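Local structure of aminotransferase, class V family protein (Trichomonas vaginalis, 5F8V) at residues E67-L72 against I213-M218; A84-F89 against A148-Y153; G91-V96 against L219-K224; D140-S145 against P168-P173. The protein probably catalyses the pyridoxal-phosphate-dependent interconversion of O-phospho-L-serine and 2-oxoglutarate with 3-phosphooxypyruvate and L-glutamate, a step of L-serine biosynthesis. All coordinates share one frame; numbering follows the deposited sequence.

Contact 1: residues E67-L72 against I213-M218; sequences ENFNIL and IIRKDM
I213 stands opposite I71 in a non-hydrogen-bonded antiparallel pair, where I71 CG1 meets I213 CG1 at 4.3 Å. CG2 of I213 also touches CD1 of the F69 ring. At I214 the backbone makes both bonds of a hydrogen-bonded pair with N70: N70 N donates to I214 O at 2.8 Å, and I214 N to N70 O at 3.0 Å. On that face CD1 of I214 packs on CD1 of L72. R215 pairs with F69 without backbone bonds. With its CG anti to the backbone N (chi1 -158°), R215 lays this methylene over one face of the F69 ring, a CH-pi contact 3.9 Å from the centroid and displaced toward the rim. K216 follows. Its N donates to N68 O at 2.8 Å, while its chain, extended beyond CG, crosses the N70 side chain at about a right angle, CE 3.3 Å from N70 OD1, and carries NZ to E67 O at 3.0 Å, nearly in line with the carbonyl. Strand 69-75 is an outermost strand of the seven-stranded mixed sheet in this chain, and strand 209-215 is its antiparallel neighbour. The backbone N of K216 carries the pairing one bond past the last bridge, and its side chain adds a charged donor to the E67 carbonyl; the E67 carboxylate, OE2 5.9 Å from K216 NZ, may add a weak electrostatic attraction.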
# COMPACT_ATOMS: atom_id res chain seq x y z
N GLU A 67 0.49 -25.98 -6.90
CA GLU A 67 1.87 -25.51 -7.07
C GLU A 67 2.17 -24.87 -8.43
O GLU A 67 3.23 -24.25 -8.59
CB GLU A 67 2.88 -26.64 -6.79
CG GLU A 67 2.77 -27.29 -5.41
CD GLU A 67 3.02 -26.34 -4.24
OE1 GLU A 67 2.60 -26.69 -3.11
OE2 GLU A 67 3.65 -25.28 -4.41
N ASN A 68 1.27 -24.98 -9.41
CA ASN A 68 1.39 -24.18 -10.65
C ASN A 68 0.90 -22.72 -10.53
O ASN A 68 0.81 -22.02 -11.54
CB ASN A 68 0.71 -24.89 -11.84
CG ASN A 68 -0.78 -25.09 -11.63
OD1 ASN A 68 -1.22 -25.36 -10.52
ND2 ASN A 68 -1.56 -24.99 -12.70
N PHE A 69 0.61 -22.27 -9.31
CA PHE A 69 0.26 -20.88 -9.04
C PHE A 69 1.28 -20.21 -8.13
O PHE A 69 1.68 -20.79 -7.13
CB PHE A 69 -1.12 -20.80 -8.39
CG PHE A 69 -2.23 -21.15 -9.32
CD1 PHE A 69 -3.00 -20.15 -9.92
CD2 PHE A 69 -2.52 -22.47 -9.61
CE1 PHE A 69 -4.04 -20.47 -10.78
CE2 PHE A 69 -3.54 -22.80 -10.49
CZ PHE A 69 -4.31 -21.80 -11.07
N ASN A 70 1.69 -19.00 -8.48
CA ASN A 70 2.42 -18.10 -7.58
C ASN A 70 1.45 -17.33 -6.68
O ASN A 70 0.32 -17.05 -7.10
CB ASN A 70 3.25 -17.08 -8.36
CG ASN A 70 4.28 -17.72 -9.27
OD1 ASN A 70 5.18 -18.40 -8.81
ND2 ASN A 70 4.13 -17.50 -10.57
N ILE A 71 1.89 -16.98 -5.47
CA ILE A 71 1.12 -16.17 -4.54
C ILE A 71 1.89 -14.88 -4.29
O ILE A 71 3.07 -14.93 -3.91
CB ILE A 71 0.85 -16.91 -3.21
CG1 ILE A 71 0.07 -18.22 -3.47
CG2 ILE A 71 0.05 -16.02 -2.25
CD1 ILE A 71 -0.08 -19.11 -2.25
N LEU A 72 1.24 -13.74 -4.51
CA LEU A 72 1.86 -12.43 -4.27
C LEU A 72 1.13 -11.66 -3.19
O LEU A 72 -0.08 -11.70 -3.10
CB LEU A 72 1.87 -11.59 -5.55
CG LEU A 72 2.45 -12.18 -6.83
CD1 LEU A 72 2.46 -11.11 -7.91
CD2 LEU A 72 3.85 -12.72 -6.63
N ILE A 213 -2.94 -13.98 -6.95
CA ILE A 213 -2.61 -15.39 -7.17
C ILE A 213 -2.64 -15.63 -8.66
O ILE A 213 -3.69 -15.41 -9.29
CB ILE A 213 -3.61 -16.31 -6.44
CG1 ILE A 213 -3.46 -16.14 -4.92
CG2 ILE A 213 -3.41 -17.77 -6.85
CD1 ILE A 213 -4.49 -16.88 -4.09
N ILE A 214 -1.52 -16.08 -9.23
CA ILE A 214 -1.34 -16.13 -10.70
C ILE A 214 -0.88 -17.51 -11.17
O ILE A 214 0.09 -18.05 -10.63
CB ILE A 214 -0.30 -15.10 -11.18
CG1 ILE A 214 -0.61 -13.70 -10.62
CG2 ILE A 214 -0.23 -15.07 -12.72
CD1 ILE A 214 0.49 -12.68 -10.80
N ARG A 215 -1.55 -18.05 -12.18
CA ARG A 215 -1.15 -19.33 -12.79
C ARG A 215 0.15 -19.09 -13.57
O ARG A 215 0.23 -18.13 -14.34
CB ARG A 215 -2.26 -19.86 -13.71
CG ARG A 215 -2.21 -21.36 -13.97
CD ARG A 215 -2.61 -21.70 -15.40
NE ARG A 215 -4.04 -21.67 -15.68
CZ ARG A 215 -4.59 -21.42 -16.87
NH1 ARG A 215 -3.85 -21.18 -17.96
NH2 ARG A 215 -5.91 -21.41 -16.98
N LYS A 216 1.15 -19.94 -13.38
CA LYS A 216 2.52 -19.68 -13.87
C LYS A 216 2.69 -19.45 -15.38
O LYS A 216 3.49 -18.60 -15.78
CB LYS A 216 3.50 -20.76 -13.38
CG LYS A 216 3.87 -20.60 -11.93
CD LYS A 216 4.67 -21.77 -11.39
CE LYS A 216 5.07 -21.52 -9.95
NZ LYS A 216 5.65 -22.72 -9.31
N ASP A 217 1.96 -20.20 -16.22
CA ASP A 217 2.01 -19.99 -17.69
C ASP A 217 1.42 -18.65 -18.15
O ASP A 217 1.76 -18.17 -19.24
CB ASP A 217 1.37 -21.15 -18.47
CG ASP A 217 -0.11 -21.33 -18.15
OD1 ASP A 217 -0.43 -21.22 -16.96
OD2 ASP A 217 -0.93 -21.58 -19.07
N MET A 218 0.56 -18.03 -17.33
CA MET A 218 0.04 -16.68 -17.65
C MET A 218 1.16 -15.64 -17.66
O MET A 218 1.13 -14.71 -18.45
CB MET A 218 -1.06 -16.26 -16.66
CG MET A 218 -2.31 -17.13 -16.68
SD MET A 218 -3.26 -16.97 -18.20
CE MET A 218 -3.93 -15.32 -18.02

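Contact 2: residues A84-F89 against A148-Y153; sequences AIPFNF and AAYFYY
Helix 84-89 runs nearly antiparallel to strand 150-153, their axes 11.3 Å apart at an angle of 168°, and the nearest CA atoms are those of F89 and A149, 6.7 Å apart. The Y150 ring carries most of the contact from the strand side. Its CG sits between the backbone N and the carbonyl carbon (chi1 53°), and the ring reaches toward the helix. CG2 of I85 comes to it obliquely, 3.8 Å from CZ, in an off-centre CH-pi contact. F89 brings CB against CD1 of Y150 at 3.8 Å, while its carbonyl O lies at the ring edge, in plane. P86 CB touches the phenolic OH at 3.6 Å; that hydroxyl has its polar partner in Y98 OH. This is helix-on-sheet packing in the large alpha/beta domain of a fold-type I aminotransferase: helix 78-89 lies against the mixed sheet, and strand 148-154 runs between strands 174-177 and 95-98. Beyond Y150, the same I85 methyl reaches CD2 of Y152 more loosely, at 4.5 Å. At the helix end, F89 O meets CB of A149 at 3.4 Å.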
# COMPACT_ATOMS: atom_id res chain seq x y z
N ALA A 84 -3.14 -3.22 -13.58
CA ALA A 84 -2.06 -4.19 -13.78
C ALA A 84 -2.50 -5.42 -14.57
O ALA A 84 -1.69 -5.99 -15.30
CB ALA A 84 -1.45 -4.60 -12.44
N ILE A 85 -3.76 -5.83 -14.44
CA ILE A 85 -4.25 -7.03 -15.12
C ILE A 85 -4.00 -6.99 -16.65
O ILE A 85 -3.33 -7.90 -17.17
CB ILE A 85 -5.75 -7.33 -14.78
CG1 ILE A 85 -5.92 -7.79 -13.32
CG2 ILE A 85 -6.35 -8.37 -15.74
CD1 ILE A 85 -5.18 -9.05 -12.89
N PRO A 86 -4.51 -5.97 -17.36
CA PRO A 86 -4.24 -5.94 -18.80
C PRO A 86 -2.77 -5.75 -19.18
O PRO A 86 -2.32 -6.38 -20.14
CB PRO A 86 -5.11 -4.77 -19.31
CG PRO A 86 -5.44 -3.96 -18.11
CD PRO A 86 -5.49 -4.94 -16.97
N PHE A 87 -2.03 -4.92 -18.45
CA PHE A 87 -0.57 -4.80 -18.66
C PHE A 87 0.09 -6.17 -18.68
O PHE A 87 0.91 -6.45 -19.56
CB PHE A 87 0.11 -3.96 -17.57
CG PHE A 87 0.10 -2.49 -17.84
CD1 PHE A 87 0.84 -1.96 -18.90
CD2 PHE A 87 -0.64 -1.62 -17.04
CE1 PHE A 87 0.83 -0.60 -19.16
CE2 PHE A 87 -0.64 -0.26 -17.29
CZ PHE A 87 0.10 0.25 -18.35
N ASN A 88 -0.30 -7.03 -17.73
CA ASN A 88 0.32 -8.33 -17.50
C ASN A 88 -0.18 -9.50 -18.34
O ASN A 88 0.58 -10.43 -18.61
CB ASN A 88 0.20 -8.72 -16.01
CG ASN A 88 1.23 -8.02 -15.13
OD1 ASN A 88 2.36 -8.50 -14.98
ND2 ASN A 88 0.84 -6.90 -14.52
N PHE A 89 -1.46 -9.49 -18.74
CA PHE A 89 -2.11 -10.70 -19.27
C PHE A 89 -2.77 -10.61 -20.65
O PHE A 89 -3.31 -11.62 -21.13
CB PHE A 89 -3.15 -11.22 -18.27
CG PHE A 89 -2.59 -11.55 -16.92
CD1 PHE A 89 -1.55 -12.48 -16.77
CD2 PHE A 89 -3.11 -10.96 -15.77
CE1 PHE A 89 -1.04 -12.78 -15.52
CE2 PHE A 89 -2.60 -11.26 -14.52
CZ PHE A 89 -1.57 -12.18 -14.40
N ALA A 148 -9.64 -14.03 -27.18
CA ALA A 148 -9.66 -13.37 -25.87
C ALA A 148 -8.50 -13.82 -24.99
O ALA A 148 -8.27 -15.01 -24.82
CB ALA A 148 -10.99 -13.62 -25.18
N ALA A 149 -7.77 -12.85 -24.44
CA ALA A 149 -6.64 -13.12 -23.56
C ALA A 149 -7.10 -13.68 -22.21
O ALA A 149 -6.38 -14.47 -21.57
CB ALA A 149 -5.83 -11.84 -23.33
N TYR A 150 -8.29 -13.25 -21.79
CA TYR A 150 -8.89 -13.71 -20.55
C TYR A 150 -10.37 -13.33 -20.50
O TYR A 150 -10.86 -12.57 -21.36
CB TYR A 150 -8.13 -13.12 -19.34
CG TYR A 150 -7.97 -11.60 -19.33
CD1 TYR A 150 -6.73 -11.01 -19.60
CD2 TYR A 150 -9.03 -10.76 -18.99
CE1 TYR A 150 -6.57 -9.62 -19.57
CE2 TYR A 150 -8.89 -9.38 -18.96
CZ TYR A 150 -7.66 -8.82 -19.24
OH TYR A 150 -7.53 -7.46 -19.21
N PHE A 151 -11.06 -13.89 -19.51
CA PHE A 151 -12.44 -13.58 -19.18
C PHE A 151 -12.41 -13.00 -17.77
O PHE A 151 -12.14 -13.73 -16.81
CB PHE A 151 -13.30 -14.84 -19.24
CG PHE A 151 -14.76 -14.60 -18.95
CD1 PHE A 151 -15.67 -14.42 -19.99
CD2 PHE A 151 -15.23 -14.56 -17.63
CE1 PHE A 151 -17.01 -14.22 -19.72
CE2 PHE A 151 -16.56 -14.35 -17.36
CZ PHE A 151 -17.46 -14.18 -18.41
N TYR A 152 -12.64 -11.70 -17.65
CA TYR A 152 -12.59 -11.01 -16.36
C TYR A 152 -13.98 -10.91 -15.76
O TYR A 152 -14.94 -10.59 -16.47
CB TYR A 152 -12.00 -9.61 -16.53
CG TYR A 152 -11.87 -8.85 -15.23
CD1 TYR A 152 -12.99 -8.24 -14.63
CD2 TYR A 152 -10.64 -8.73 -14.58
CE1 TYR A 152 -12.88 -7.56 -13.43
CE2 TYR A 152 -10.53 -8.04 -13.39
CZ TYR A 152 -11.65 -7.46 -12.83
OH TYR A 152 -11.54 -6.78 -11.65
N TYR A 153 -14.09 -11.16 -14.45
CA TYR A 153 -15.35 -10.96 -13.73
C TYR A 153 -15.16 -10.80 -12.23
O TYR A 153 -14.12 -11.15 -11.69
CB TYR A 153 -16.34 -12.09 -14.01
CG TYR A 153 -16.22 -13.32 -13.14
CD1 TYR A 153 -15.23 -14.27 -13.38
CD2 TYR A 153 -17.11 -13.56 -12.09
CE1 TYR A 153 -15.13 -15.42 -12.59
CE2 TYR A 153 -17.02 -14.70 -11.31
CZ TYR A 153 -16.02 -15.63 -11.57
OH TYR A 153 -15.94 -16.75 -10.78

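Contact 3: residues G91-V96 against L219-K224; sequences GEHKAV and LERPVK
H93 and R221 bring two flat groups together: CE1 of H93 stands 3.4 Å above the R221 guanidinium, over its centre. The two planes are 41° apart, so the ring meets the guanidinium with one corner. The R221 chain, extended with NE anti to CB (chi3 175°), carries NE out toward H93. R221 NH1 donates to A149 O and F89 O, and H93 ND1 bonds to I90 O. Van der Waals packing comes from P222, whose CD rests on G91 CA at 3.8 Å while its CG meets the bent E92 side chain, 3.9 Å from OE2. Direct hydrogen bonding is slight, a weak bond of 3.4 Å from K224 NZ to G91 O. Water does more. One molecule accepts from K224 NZ at 2.7 Å and donates to H93 O, another joins G91 N to P222 O, and a third links K224 NZ to E92 OE1 at 3.0 and 3.1 Å. G91, with positive phi, is where the chain leaves helix 78-89 on its way to strand 95-98. The loop after strand 209-215 folds over this turn, and R234 of helix 233-238 bonds to R221 O.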
# COMPACT_ATOMS: atom_id res chain seq x y z
N GLY A 91 -0.98 -10.16 -23.31
CA GLY A 91 0.02 -10.81 -24.14
C GLY A 91 -0.03 -10.24 -25.55
O GLY A 91 -0.07 -9.03 -25.73
N GLU A 92 -0.09 -11.14 -26.53
CA GLU A 92 -0.21 -10.79 -27.94
C GLU A 92 -1.65 -10.98 -28.45
O GLU A 92 -1.88 -10.89 -29.65
CB GLU A 92 0.74 -11.65 -28.80
CG GLU A 92 2.20 -11.69 -28.35
CD GLU A 92 2.98 -10.43 -28.71
OE1 GLU A 92 2.38 -9.36 -28.97
OE2 GLU A 92 4.24 -10.52 -28.73
N HIS A 93 -2.60 -11.24 -27.55
CA HIS A 93 -4.00 -11.43 -27.95
C HIS A 93 -4.62 -10.12 -28.42
O HIS A 93 -4.20 -9.04 -28.02
CB HIS A 93 -4.81 -12.04 -26.81
CG HIS A 93 -4.35 -13.40 -26.40
ND1 HIS A 93 -3.44 -13.60 -25.40
CD2 HIS A 93 -4.67 -14.63 -26.87
CE1 HIS A 93 -3.21 -14.89 -25.26
NE2 HIS A 93 -3.94 -15.54 -26.15
N LYS A 94 -5.63 -10.23 -29.29
CA LYS A 94 -6.27 -9.06 -29.89
C LYS A 94 -7.56 -8.65 -29.18
O LYS A 94 -8.19 -7.66 -29.57
CB LYS A 94 -6.54 -9.32 -31.38
CG LYS A 94 -5.30 -9.68 -32.20
CD LYS A 94 -4.21 -8.62 -32.10
CE LYS A 94 -3.05 -8.87 -33.07
NZ LYS A 94 -1.97 -9.70 -32.46
N ALA A 95 -7.95 -9.38 -28.13
CA ALA A 95 -9.18 -9.08 -27.40
C ALA A 95 -9.10 -9.44 -25.92
O ALA A 95 -8.28 -10.27 -25.52
CB ALA A 95 -10.37 -9.79 -28.05
N VAL A 96 -9.95 -8.79 -25.12
CA VAL A 96 -10.18 -9.15 -23.73
C VAL A 96 -11.67 -9.10 -23.43
O VAL A 96 -12.38 -8.21 -23.92
CB VAL A 96 -9.42 -8.24 -22.73
CG1 VAL A 96 -7.93 -8.50 -22.80
CG2 VAL A 96 -9.75 -6.76 -22.97
N LEU A 219 2.15 -15.80 -16.78
CA LEU A 219 3.31 -14.90 -16.73
C LEU A 219 4.37 -15.17 -17.80
O LEU A 219 5.28 -14.36 -17.98
CB LEU A 219 3.94 -14.93 -15.35
CG LEU A 219 3.05 -14.37 -14.24
CD1 LEU A 219 3.74 -14.54 -12.90
CD2 LEU A 219 2.72 -12.90 -14.49
N GLU A 220 4.26 -16.29 -18.53
CA GLU A 220 5.06 -16.49 -19.74
C GLU A 220 4.66 -15.50 -20.87
O GLU A 220 5.44 -15.29 -21.80
CB GLU A 220 4.95 -17.95 -20.24
CG GLU A 220 5.54 -18.98 -19.28
CD GLU A 220 5.41 -20.42 -19.76
OE1 GLU A 220 4.98 -20.66 -20.91
OE2 GLU A 220 5.74 -21.34 -18.98
N ARG A 221 3.48 -14.89 -20.76
CA ARG A 221 3.03 -13.90 -21.74
C ARG A 221 3.85 -12.62 -21.63
O ARG A 221 4.30 -12.27 -20.53
CB ARG A 221 1.54 -13.58 -21.54
CG ARG A 221 0.63 -14.79 -21.68
CD ARG A 221 -0.81 -14.43 -21.42
NE ARG A 221 -1.68 -15.58 -21.67
CZ ARG A 221 -3.00 -15.53 -21.84
NH1 ARG A 221 -3.66 -14.37 -21.79
NH2 ARG A 221 -3.67 -16.65 -22.06
N PRO A 222 4.06 -11.91 -22.75
CA PRO A 222 4.86 -10.68 -22.70
C PRO A 222 4.06 -9.54 -22.08
O PRO A 222 2.88 -9.39 -22.39
CB PRO A 222 5.16 -10.40 -24.17
CG PRO A 222 4.00 -10.97 -24.90
CD PRO A 222 3.58 -12.18 -24.12
N VAL A 223 4.69 -8.77 -21.20
CA VAL A 223 4.09 -7.56 -20.61
C VAL A 223 3.96 -6.43 -21.64
O VAL A 223 4.83 -6.28 -22.50
CB VAL A 223 4.90 -7.08 -19.37
CG1 VAL A 223 6.27 -6.53 -19.77
CG2 VAL A 223 4.11 -6.05 -18.57
N LYS A 224 2.89 -5.65 -21.55
CA LYS A 224 2.67 -4.54 -22.47
C LYS A 224 3.62 -3.38 -22.14
O LYS A 224 3.96 -3.20 -20.97
CB LYS A 224 1.22 -4.03 -22.41
CG LYS A 224 0.19 -4.95 -23.03
CD LYS A 224 0.15 -4.79 -24.55
CE LYS A 224 -0.84 -5.75 -25.17
NZ LYS A 224 -0.70 -5.80 -26.65
O HOH W 1 -1.98 -7.64 -28.19
O HOH W 2 0.27 -8.35 -21.67
O HOH W 3 1.99 -6.62 -27.58

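Contact 4: residues D140-S145 against P168-P173; sequences DTWKLS and PDVPAP
W142 meets P168 and V170 with the rim of its six-membered ring, and this is the more enclosed part of the contact, with W142 and P168 buried. P168 CB lies near the ring plane, 3.8 Å from both CH2 and CZ3 of W142, and V170 CG1 comes up to the same rim, 3.8 Å from CZ3. Both aliphatic side chains cross the indole at about a right angle. The valine methyl reaches it with CG1 anti to the carbonyl carbon (chi1 -64°). The indole also meets the F151 ring, planes about 20° apart, and its NE1 donates to P137 O, so the buried N-H is satisfied. The backbones stay well apart, the CA atoms nearest each other being those of L144 and V170 at 8.4 Å. Both segments are loops that lead into adjacent parallel strands: residues 140-145 precede strand 148-154, and residues 168-173 precede strand 174-177. Within the large domain of the class-V aminotransferase fold, the contact lies on the F151 and Y153 side of strand 148-154, away from the side where Y150 and Y152 meet helix 78-89. F151 also bonds through its backbone to P173. Toward solvent the contacts become fewer. V170 CG1 serves both parts, lying between the indole rim and the leucine methyl. L144 offers that single methyl, CD1, which approaches V170 CG1 obliquely at 4.0 Å. The same methyl touches P171 CD at 3.6 Å, where P171 is exposed and L144 partly so.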
# COMPACT_ATOMS: atom_id res chain seq x y z
N ASP A 140 -26.03 -18.11 -21.90
CA ASP A 140 -26.24 -18.26 -23.34
C ASP A 140 -26.40 -16.93 -24.11
O ASP A 140 -26.42 -16.95 -25.34
CB ASP A 140 -27.46 -19.16 -23.61
CG ASP A 140 -27.32 -20.55 -22.99
OD1 ASP A 140 -26.25 -21.17 -23.12
OD2 ASP A 140 -28.29 -21.03 -22.37
N THR A 141 -26.54 -15.80 -23.41
CA THR A 141 -26.58 -14.47 -24.05
C THR A 141 -25.21 -13.81 -24.13
O THR A 141 -25.06 -12.76 -24.77
CB THR A 141 -27.50 -13.49 -23.27
OG1 THR A 141 -26.97 -13.27 -21.96
CG2 THR A 141 -28.91 -14.04 -23.17
N TRP A 142 -24.21 -14.40 -23.46
CA TRP A 142 -22.86 -13.85 -23.43
C TRP A 142 -22.26 -13.91 -24.84
O TRP A 142 -22.34 -14.95 -25.51
CB TRP A 142 -21.97 -14.65 -22.47
CG TRP A 142 -22.39 -14.60 -21.01
CD1 TRP A 142 -23.51 -14.01 -20.49
CD2 TRP A 142 -21.70 -15.19 -19.90
NE1 TRP A 142 -23.56 -14.20 -19.13
CE2 TRP A 142 -22.46 -14.92 -18.74
CE3 TRP A 142 -20.50 -15.91 -19.78
CZ2 TRP A 142 -22.07 -15.35 -17.47
CZ3 TRP A 142 -20.12 -16.35 -18.52
CH2 TRP A 142 -20.90 -16.07 -17.38
N LYS A 143 -21.67 -12.79 -25.27
CA LYS A 143 -20.98 -12.69 -26.55
C LYS A 143 -19.48 -12.62 -26.28
O LYS A 143 -18.95 -11.56 -25.93
CB LYS A 143 -21.47 -11.45 -27.33
CG LYS A 143 -22.61 -11.72 -28.31
CD LYS A 143 -23.82 -12.36 -27.65
CE LYS A 143 -24.89 -12.73 -28.66
NZ LYS A 143 -26.00 -13.51 -28.02
N LEU A 144 -18.80 -13.76 -26.43
CA LEU A 144 -17.37 -13.85 -26.17
C LEU A 144 -16.57 -13.48 -27.42
O LEU A 144 -17.06 -13.59 -28.54
CB LEU A 144 -16.99 -15.27 -25.71
CG LEU A 144 -17.84 -15.92 -24.62
CD1 LEU A 144 -17.15 -17.20 -24.14
CD2 LEU A 144 -18.11 -14.99 -23.45
N SER A 145 -15.33 -13.05 -27.20
CA SER A 145 -14.43 -12.62 -28.28
C SER A 145 -13.59 -13.79 -28.76
O SER A 145 -13.29 -14.70 -27.99
CB SER A 145 -13.52 -11.50 -27.80
OG SER A 145 -14.28 -10.36 -27.43
N PRO A 168 -17.76 -19.36 -13.81
CA PRO A 168 -18.30 -19.52 -15.15
C PRO A 168 -17.53 -20.54 -15.99
O PRO A 168 -16.35 -20.81 -15.71
CB PRO A 168 -18.16 -18.12 -15.77
CG PRO A 168 -18.04 -17.19 -14.62
CD PRO A 168 -17.33 -17.97 -13.56
N ASP A 169 -18.21 -21.09 -16.99
CA ASP A 169 -17.61 -21.99 -17.98
C ASP A 169 -17.39 -21.21 -19.28
O ASP A 169 -18.34 -20.92 -20.00
CB ASP A 169 -18.53 -23.19 -18.20
CG ASP A 169 -17.92 -24.25 -19.10
OD1 ASP A 169 -16.67 -24.33 -19.20
OD2 ASP A 169 -18.70 -25.03 -19.69
N VAL A 170 -16.14 -20.84 -19.54
CA VAL A 170 -15.76 -20.12 -20.75
C VAL A 170 -14.40 -20.61 -21.25
O VAL A 170 -13.61 -21.14 -20.46
CB VAL A 170 -15.72 -18.58 -20.54
CG1 VAL A 170 -17.10 -18.04 -20.20
CG2 VAL A 170 -14.70 -18.19 -19.48
N PRO A 171 -14.12 -20.43 -22.55
CA PRO A 171 -12.83 -20.93 -23.06
C PRO A 171 -11.61 -20.25 -22.44
O PRO A 171 -10.72 -20.94 -21.95
CB PRO A 171 -12.92 -20.65 -24.57
CG PRO A 171 -14.39 -20.67 -24.86
CD PRO A 171 -14.99 -19.98 -23.66
N ALA A 172 -11.60 -18.91 -22.42
CA ALA A 172 -10.43 -18.18 -21.93
C ALA A 172 -10.22 -18.37 -20.42
O ALA A 172 -11.18 -18.68 -19.70
CB ALA A 172 -10.54 -16.70 -22.27
N PRO A 173 -8.97 -18.21 -19.94
CA PRO A 173 -8.73 -18.31 -18.50
C PRO A 173 -9.40 -17.18 -17.71
O PRO A 173 -9.51 -16.06 -18.20
CB PRO A 173 -7.20 -18.24 -18.37
CG PRO A 173 -6.71 -17.72 -19.68
CD PRO A 173 -7.71 -18.15 -20.71

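Overall arrangement
All four contacts belong to the seven-stranded mixed sheet or its surroundings. Contact 1 pairs an outermost strand with its neighbour; contact 2 sets helix 78-89 against strand 148-154; contacts 3 and 4 join loops that lead to or from strands. The centres of contacts 2 and 3 are about 8 Å apart, those of contacts 1 and 4 about 22 Å. Along the chain, contact 4 is nested inside the loops closed by contacts 1 and 3, while contacts 2 and 3 interleave. F89 packs on I214 and M218, tying contact 2 to contact 1, and L219 of contact 3 packs on N70 and I214. Segments distant in sequence thus come together in the domain that carries K202, linked to pyridoxal phosphate, between strands 193-199 and 209-215.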